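Local structure of periplasmic branched-chain amino acid-binding protein (Burkholderia mallei, 3I09) at residues 17-21 with 232-236; 264-268 with 280-284. The protein probably binds a branched-chain amino acid or related small carboxylate in the periplasm and delivers it to an ABC transporter, holding acetoacetic acid here. One frame throughout, in Å; residues are numbered along the deposited sequence.

Interaction 1 of 2, residues 17-21 with 232-236; sequences YADID and FINDV. With AAE (acetoacetic acid), chain C; EDO (1,2-ethanediol), chain G.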
ATOM      1  N   TYR A  17       4.472 -11.114  -1.081  1.00 12.06           N
ATOM      2  CA  TYR A  17       4.652  -9.646  -1.035  1.00 12.09           C
ATOM      3  C   TYR A  17       6.109  -9.190  -0.840  1.00 11.93           C
ATOM      4  O   TYR A  17       6.370  -7.987  -0.712  1.00 12.81           O
ATOM      5  CB  TYR A  17       3.764  -9.034   0.064  1.00 12.51           C
ATOM      6  CG  TYR A  17       2.290  -9.316  -0.116  1.00 11.67           C
ATOM      7  CD1 TYR A  17       1.703  -9.229  -1.344  1.00 11.25           C
ATOM      8  CD2 TYR A  17       1.469  -9.651   0.988  1.00  8.83           C
ATOM      9  CE1 TYR A  17       0.332  -9.457  -1.514  1.00 12.53           C
ATOM     10  CE2 TYR A  17       0.115  -9.898   0.835  1.00 12.08           C
ATOM     11  CZ  TYR A  17      -0.454  -9.790  -0.425  1.00 13.48           C
ATOM     12  OH  TYR A  17      -1.797 -10.017  -0.627  1.00 14.69           O
ATOM     13  N   ALA A  18       7.058 -10.120  -0.884  1.00 12.26           N
ATOM     14  CA  ALA A  18       8.458  -9.792  -0.565  1.00 13.19           C
ATOM     15  C   ALA A  18       9.067  -8.827  -1.587  1.00 12.65           C
ATOM     16  O   ALA A  18       9.793  -7.913  -1.205  1.00 13.58           O
ATOM     17  CB  ALA A  18       9.323 -11.077  -0.470  1.00 12.23           C
ATOM     18  N   ASP A  19       8.745  -9.001  -2.863  1.00 13.97           N
ATOM     19  CA  ASP A  19       9.396  -8.198  -3.911  1.00 13.69           C
ATOM     20  C   ASP A  19       8.939  -6.774  -3.870  1.00 12.70           C
ATOM     21  O   ASP A  19       9.722  -5.873  -4.119  1.00 12.96           O
ATOM     22  CB  ASP A  19       9.124  -8.755  -5.319  1.00 14.99           C
ATOM     23  CG  ASP A  19       9.812 -10.057  -5.590  1.00 21.90           C
ATOM     24  OD1 ASP A  19      10.874 -10.332  -4.995  1.00 29.94           O
ATOM     25  OD2 ASP A  19       9.278 -10.806  -6.438  1.00 29.42           O
ATOM     26  N   ILE A  20       7.659  -6.545  -3.572  1.00 11.77           N
ATOM     27  CA  ILE A  20       7.106  -5.182  -3.629  1.00 11.99           C
ATOM     28  C   ILE A  20       7.491  -4.344  -2.378  1.00 12.29           C
ATOM     29  O   ILE A  20       7.360  -3.121  -2.362  1.00 12.24           O
ATOM     30  CB  ILE A  20       5.549  -5.200  -3.806  1.00 12.77           C
ATOM     31  CG1 ILE A  20       4.869  -5.954  -2.666  1.00 11.71           C
ATOM     32  CG2 ILE A  20       5.132  -5.796  -5.154  1.00 13.73           C
ATOM     33  CD1 ILE A  20       3.362  -5.777  -2.662  1.00 13.49           C
ATOM     34  N   ASP A  21       7.954  -5.003  -1.320  1.00 11.50           N
ATOM     35  CA  ASP A  21       8.314  -4.335  -0.074  1.00 12.19           C
ATOM     36  C   ASP A  21       9.498  -5.098   0.501  1.00 11.21           C
ATOM     37  O   ASP A  21      10.647  -4.935   0.006  1.00 12.71           O
ATOM     38  CB  ASP A  21       7.094  -4.236   0.884  1.00 12.16           C
ATOM     39  CG  ASP A  21       7.381  -3.390   2.130  1.00 17.67           C
ATOM     40  OD1 ASP A  21       8.158  -2.380   2.018  1.00 18.80           O
ATOM     41  OD2 ASP A  21       6.820  -3.698   3.230  1.00 18.84           O
ATOM     42  N   PHE A 232       1.663  -3.259  -8.369  1.00 14.35           N
ATOM     43  CA  PHE A 232       2.861  -2.492  -8.152  1.00 13.54           C
ATOM     44  C   PHE A 232       3.810  -2.719  -9.334  1.00 12.25           C
ATOM     45  O   PHE A 232       3.617  -3.624 -10.141  1.00 13.73           O
ATOM     46  CB  PHE A 232       3.532  -2.933  -6.832  1.00 13.13           C
ATOM     47  CG  PHE A 232       2.718  -2.622  -5.626  1.00 13.69           C
ATOM     48  CD1 PHE A 232       2.731  -1.353  -5.075  1.00 13.18           C
ATOM     49  CD2 PHE A 232       1.867  -3.588  -5.089  1.00 11.97           C
ATOM     50  CE1 PHE A 232       1.945  -1.056  -3.941  1.00 14.14           C
ATOM     51  CE2 PHE A 232       1.089  -3.288  -3.958  1.00 13.23           C
ATOM     52  CZ  PHE A 232       1.117  -2.033  -3.413  1.00 11.40           C
ATOM     53  N   ILE A 233       4.878  -1.944  -9.394  1.00 13.69           N
ATOM     54  CA  ILE A 233       5.791  -2.022 -10.533  1.00 13.43           C
ATOM     55  C   ILE A 233       6.404  -3.423 -10.669  1.00 12.00           C
ATOM     56  O   ILE A 233       6.605  -3.892 -11.776  1.00 10.77           O
ATOM     57  CB  ILE A 233       6.878  -0.901 -10.469  1.00 14.10           C
ATOM     58  CG1 ILE A 233       7.486  -0.685 -11.846  1.00 18.52           C
ATOM     59  CG2 ILE A 233       7.992  -1.207  -9.406  1.00 11.48           C
ATOM     60  CD1 ILE A 233       8.563   0.382 -11.866  1.00 21.73           C
ATOM     61  N   ASN A 234       6.612  -4.120  -9.557  1.00 13.06           N
ATOM     62  CA  ASN A 234       7.225  -5.457  -9.586  1.00 12.96           C
ATOM     63  C   ASN A 234       6.287  -6.499 -10.199  1.00 13.84           C
ATOM     64  O   ASN A 234       6.728  -7.506 -10.790  1.00 12.30           O
ATOM     65  CB  ASN A 234       7.615  -5.914  -8.175  1.00 13.27           C
ATOM     66  CG  ASN A 234       8.369  -4.858  -7.420  1.00 13.92           C
ATOM     67  OD1 ASN A 234       7.754  -3.873  -6.932  1.00 13.40           O
ATOM     68  ND2 ASN A 234       9.704  -4.988  -7.381  1.00 13.32           N
ATOM     69  N   ASP A 235       4.986  -6.258 -10.039  1.00 13.44           N
ATOM     70  CA  ASP A 235       3.977  -7.136 -10.606  1.00 13.87           C
ATOM     71  C   ASP A 235       3.984  -7.002 -12.139  1.00 13.74           C
ATOM     72  O   ASP A 235       3.937  -7.986 -12.879  1.00 12.56           O
ATOM     73  CB  ASP A 235       2.598  -6.800 -10.019  1.00 15.26           C
ATOM     74  CG  ASP A 235       2.540  -6.864  -8.478  1.00 17.40           C
ATOM     75  OD1 ASP A 235       3.115  -7.799  -7.877  1.00 18.08           O
ATOM     76  OD2 ASP A 235       1.857  -5.989  -7.853  1.00 19.41           O
ATOM     77  N   VAL A 236       4.076  -5.766 -12.634  1.00 13.51           N
ATOM     78  CA  VAL A 236       4.243  -5.567 -14.079  1.00 12.85           C
ATOM     79  C   VAL A 236       5.540  -6.214 -14.600  1.00 13.58           C
ATOM     80  O   VAL A 236       5.563  -6.845 -15.662  1.00 14.48           O
ATOM     81  CB  VAL A 236       4.179  -4.072 -14.470  1.00 13.56           C
ATOM     82  CG1 VAL A 236       4.322  -3.895 -15.988  1.00 11.20           C
ATOM     83  CG2 VAL A 236       2.827  -3.427 -13.991  1.00 16.47           C
TER
HETATM   84  O1  AAE C 501      -3.077  -4.850   2.498  1.00 12.11           O
HETATM   85  C2  AAE C 501      -2.682  -5.891   1.943  1.00 12.90           C
HETATM   86  O3  AAE C 501      -2.807  -7.020   2.467  1.00 10.60           O
HETATM   87  C4  AAE C 501      -2.083  -5.781   0.551  1.00 12.11           C
HETATM   88  C5  AAE C 501      -0.588  -5.629   0.608  1.00 16.14           C
HETATM   89  O8  AAE C 501       0.003  -5.376   1.685  1.00 11.84           O
HETATM   90  C9  AAE C 501       0.106  -5.637  -0.722  1.00 12.93           C
HETATM   91  C1  EDO G   8       5.629  -9.435  -7.932  1.00 39.91           C
HETATM   92  O1  EDO G   8       5.049  -8.821  -6.785  1.00 36.84           O
HETATM   93  C2  EDO G   8       6.050 -10.843  -7.553  1.00 42.17           C
HETATM   94  O2  EDO G   8       5.234 -11.858  -8.170  1.00 44.11           O
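The ring of Phe232 is met obliquely by the CD1 methyl of Ile20, whose distance to Phe232 CD2 is 3.6 Å, and the two side chains run nearly perpendicular to one another. The methyl C9 of acetoacetic acid also approaches this ring obliquely, while over one face of the Tyr17 ring the same C9 sits 3.9 Å above the plane, displaced from the ring centre. Ile20 reaches both the phenyl ring and the ligand because its CG1 branch stands between the backbone N and the carbonyl carbon (chi1 59°): CD1 comes within 3.8 Å of C9 of acetoacetic acid, and CG2 turns to Phe232 CB and Asn234. In this type I periplasmic binding protein the loop 17-21 follows strand 5-11 of the six-stranded mixed sheet and helix 233-239 follows strand 225-228 of the four-stranded parallel sheet, so the contact bridges the two lobes beside the ligand. Tyr17 OH is hydrogen-bonded to Tyr150, another pocket residue. Phe232 occupies the N-cap position, and its backbone N donates to Asp235 OD2 at 2.8 Å in a nearly straight bond (175°). OD2 receives this N-H on its anti side, out of the carboxylate plane. The amide of Asn234 lies against the backbone of the loop: OD1 is 3.6 Å from Ile20 CA, and this buried oxygen has no polar partner in the model. Asn234 ND2 stands 3.4 Å from Asp19 O, but the angle is too poor for a hydrogen bond. A 1,2-ethanediol molecule, probably from the crystallisation liquor, lies near Asp19 OD2 and Ile20 CG2.

Interaction 2 of 2, residues 264-268 with 280-284; sequences WAQRY and QAADY
Trp264 turns the NE1 edge of its indole onto one face of Tyr284, in an edge-to-face pair whose ring planes stand at 68° with the five-membered ring and phenol centroids 4.5 Å apart. NE1 lies 3.3 Å above the Tyr284 plane, displaced toward the rim, and the side chains run alongside one another, pointing opposite ways. Both reach across with CG trans to the backbone N (chi1 -174° for Trp264). Farther round the indole, Trp264 CZ2 packs on Tyr284 CB, and Trp264 CZ3 comes to 3.6 Å from Ala281 CA. Phe317 adds a third ring, stacked on Trp264 and also meeting Tyr284. Trp264, Ala281 and Tyr284 join successive helices 259-272 and 278-297 of the periplasmic binding protein fold; the axes of the two short segments come within 11.7 Å, at 99°, a nearly perpendicular crossing spanned largely by aromatic side chains. Next, Arg267 brings the edge of its guanidinium toward the phenol oxygen, NH1 standing 3.9 Å from Tyr284 OH with the flat groups almost perpendicular. Asp35 of helix 22-36 links the two polar ends, forming a salt bridge with Arg267 NH1 and a hydrogen bond with Tyr284 OH. Tyr268 then sets its hydroxyl against the amide of Gln280, OH to CD 3.1 Å, but the angles are poor for a hydrogen bond to either amide end; OE1 bonds to Ser277 N, and NE2 to Asp19 O and Asp21 O.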
ATOM      1  N   TRP A 264      15.998   9.798  -6.511  1.00 11.32           N
ATOM      2  CA  TRP A 264      15.941   8.850  -5.404  1.00 11.08           C
ATOM      3  C   TRP A 264      16.001   7.398  -5.887  1.00  9.69           C
ATOM      4  O   TRP A 264      16.717   6.568  -5.311  1.00 10.48           O
ATOM      5  CB  TRP A 264      14.700   9.087  -4.542  1.00  9.71           C
ATOM      6  CG  TRP A 264      14.744   8.216  -3.355  1.00 10.85           C
ATOM      7  CD1 TRP A 264      15.444   8.460  -2.219  1.00 14.20           C
ATOM      8  CD2 TRP A 264      14.122   6.918  -3.177  1.00  9.82           C
ATOM      9  NE1 TRP A 264      15.290   7.432  -1.343  1.00 14.40           N
ATOM     10  CE2 TRP A 264      14.503   6.461  -1.904  1.00 13.68           C
ATOM     11  CE3 TRP A 264      13.315   6.102  -3.973  1.00 12.85           C
ATOM     12  CZ2 TRP A 264      14.068   5.247  -1.378  1.00 12.84           C
ATOM     13  CZ3 TRP A 264      12.843   4.896  -3.436  1.00 11.97           C
ATOM     14  CH2 TRP A 264      13.262   4.463  -2.167  1.00 12.51           C
ATOM     15  N   ALA A 265      15.314   7.103  -6.988  1.00  9.09           N
ATOM     16  CA  ALA A 265      15.301   5.764  -7.544  1.00  9.09           C
ATOM     17  C   ALA A 265      16.683   5.316  -7.974  1.00  9.50           C
ATOM     18  O   ALA A 265      17.028   4.139  -7.816  1.00 10.20           O
ATOM     19  CB  ALA A 265      14.311   5.647  -8.722  1.00  8.54           C
ATOM     20  N   GLN A 266      17.490   6.258  -8.445  1.00  9.85           N
ATOM     21  CA  GLN A 266      18.886   5.947  -8.780  1.00 10.81           C
ATOM     22  C   GLN A 266      19.685   5.477  -7.576  1.00 11.71           C
ATOM     23  O   GLN A 266      20.494   4.539  -7.693  1.00 12.46           O
ATOM     24  CB  GLN A 266      19.570   7.180  -9.389  1.00 11.37           C
ATOM     25  CG  GLN A 266      19.180   7.457 -10.829  1.00 11.21           C
ATOM     26  CD  GLN A 266      19.931   8.647 -11.382  1.00 15.88           C
ATOM     27  OE1 GLN A 266      19.998   9.695 -10.751  1.00 17.20           O
ATOM     28  NE2 GLN A 266      20.514   8.487 -12.571  1.00 16.58           N
ATOM     29  N   ARG A 267      19.504   6.153  -6.427  1.00 11.84           N
ATOM     30  CA  ARG A 267      20.165   5.761  -5.163  1.00 12.47           C
ATOM     31  C   ARG A 267      19.700   4.391  -4.696  1.00 12.32           C
ATOM     32  O   ARG A 267      20.503   3.546  -4.251  1.00 12.47           O
ATOM     33  CB  ARG A 267      19.921   6.792  -4.086  1.00 13.15           C
ATOM     34  CG  ARG A 267      20.431   8.183  -4.481  1.00 14.47           C
ATOM     35  CD  ARG A 267      20.283   9.189  -3.373  1.00 20.64           C
ATOM     36  NE  ARG A 267      21.082   8.785  -2.220  1.00 21.57           N
ATOM     37  CZ  ARG A 267      20.663   8.856  -0.956  1.00 21.37           C
ATOM     38  NH1 ARG A 267      19.473   9.332  -0.666  1.00 22.62           N
ATOM     39  NH2 ARG A 267      21.449   8.429   0.018  1.00 24.48           N
ATOM     40  N   TYR A 268      18.396   4.146  -4.809  1.00 12.01           N
ATOM     41  CA  TYR A 268      17.861   2.803  -4.513  1.00 11.31           C
ATOM     42  C   TYR A 268      18.432   1.690  -5.409  1.00 12.21           C
ATOM     43  O   TYR A 268      18.889   0.654  -4.926  1.00 12.08           O
ATOM     44  CB  TYR A 268      16.335   2.850  -4.568  1.00 11.02           C
ATOM     45  CG  TYR A 268      15.653   1.555  -4.177  1.00 11.96           C
ATOM     46  CD1 TYR A 268      15.375   0.571  -5.123  1.00 10.46           C
ATOM     47  CD2 TYR A 268      15.298   1.319  -2.851  1.00 11.34           C
ATOM     48  CE1 TYR A 268      14.738  -0.620  -4.749  1.00 12.42           C
ATOM     49  CE2 TYR A 268      14.675   0.139  -2.454  1.00 12.01           C
ATOM     50  CZ  TYR A 268      14.382  -0.818  -3.400  1.00 11.75           C
ATOM     51  OH  TYR A 268      13.777  -1.990  -3.021  1.00 12.05           O
ATOM     52  N   GLN A 280       8.371   0.922  -1.267  1.00 11.53           N
ATOM     53  CA  GLN A 280       9.749   1.119  -0.889  1.00 11.42           C
ATOM     54  C   GLN A 280      10.098   2.612  -0.780  1.00 11.53           C
ATOM     55  O   GLN A 280      10.732   3.042   0.197  1.00 11.13           O
ATOM     56  CB  GLN A 280      10.655   0.336  -1.857  1.00 12.14           C
ATOM     57  CG  GLN A 280      10.526  -1.188  -1.610  1.00 12.32           C
ATOM     58  CD  GLN A 280      10.659  -2.089  -2.816  1.00 12.77           C
ATOM     59  OE1 GLN A 280      10.707  -1.644  -3.977  1.00 11.53           O
ATOM     60  NE2 GLN A 280      10.730  -3.403  -2.542  1.00 10.24           N
ATOM     61  N   ALA A 281       9.612   3.402  -1.734  1.00 11.03           N
ATOM     62  CA  ALA A 281       9.665   4.884  -1.645  1.00 10.79           C
ATOM     63  C   ALA A 281       8.986   5.439  -0.405  1.00  9.61           C
ATOM     64  O   ALA A 281       9.559   6.244   0.363  1.00 10.28           O
ATOM     65  CB  ALA A 281       9.046   5.528  -2.938  1.00 10.77           C
ATOM     66  N   ALA A 282       7.748   5.010  -0.181  1.00  9.68           N
ATOM     67  CA  ALA A 282       6.971   5.437   1.005  1.00  9.67           C
ATOM     68  C   ALA A 282       7.624   5.038   2.335  1.00  9.77           C
ATOM     69  O   ALA A 282       7.596   5.817   3.293  1.00  9.85           O
ATOM     70  CB  ALA A 282       5.560   4.897   0.925  1.00  9.58           C
ATOM     71  N   ASP A 283       8.251   3.847   2.391  1.00 10.32           N
ATOM     72  CA  ASP A 283       9.003   3.428   3.574  1.00 11.25           C
ATOM     73  C   ASP A 283      10.064   4.476   3.945  1.00 10.50           C
ATOM     74  O   ASP A 283      10.170   4.888   5.126  1.00 11.08           O
ATOM     75  CB  ASP A 283       9.710   2.075   3.361  1.00 11.73           C
ATOM     76  CG  ASP A 283       8.771   0.864   3.296  1.00 15.77           C
ATOM     77  OD1 ASP A 283       7.652   0.903   3.849  1.00 16.01           O
ATOM     78  OD2 ASP A 283       9.206  -0.161   2.662  1.00 15.75           O
ATOM     79  N   TYR A 284      10.874   4.874   2.956  1.00 10.66           N
ATOM     80  CA  TYR A 284      11.904   5.881   3.166  1.00 10.03           C
ATOM     81  C   TYR A 284      11.253   7.201   3.618  1.00 11.16           C
ATOM     82  O   TYR A 284      11.671   7.798   4.620  1.00 11.52           O
ATOM     83  CB  TYR A 284      12.745   6.057   1.901  1.00 10.36           C
ATOM     84  CG  TYR A 284      13.825   7.117   1.964  1.00 10.19           C
ATOM     85  CD1 TYR A 284      13.504   8.458   2.012  1.00 13.24           C
ATOM     86  CD2 TYR A 284      15.181   6.769   1.962  1.00 11.15           C
ATOM     87  CE1 TYR A 284      14.496   9.444   2.065  1.00 13.09           C
ATOM     88  CE2 TYR A 284      16.187   7.755   1.969  1.00 10.96           C
ATOM     89  CZ  TYR A 284      15.819   9.079   2.061  1.00 11.85           C
ATOM     90  OH  TYR A 284      16.765  10.033   2.108  1.00 10.87           O
TER

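Overall arrangement
Interaction 1 and interaction 2 have centres about 14 Å apart and touch directly through the loop 17-21 and helix segment 280-284. Gln280 NE2 lies 3.0 Å from Asp21 O, a probable hydrogen bond, and also bonds to Asp19 O, tying the pocket loop to the helix pair. Beside it, Asp21 OD1 and Asp283 OD2 are only 2.5 Å apart, a spacing so short for two carboxylates that one of them is probably protonated. Tyr17 and Ile20 place interaction 1 at the acetoacetic acid itself, whereas the Gln280 side chain of interaction 2 stays about 11 Å from the ligand; loop 17-21 touches both the ligand and Gln280.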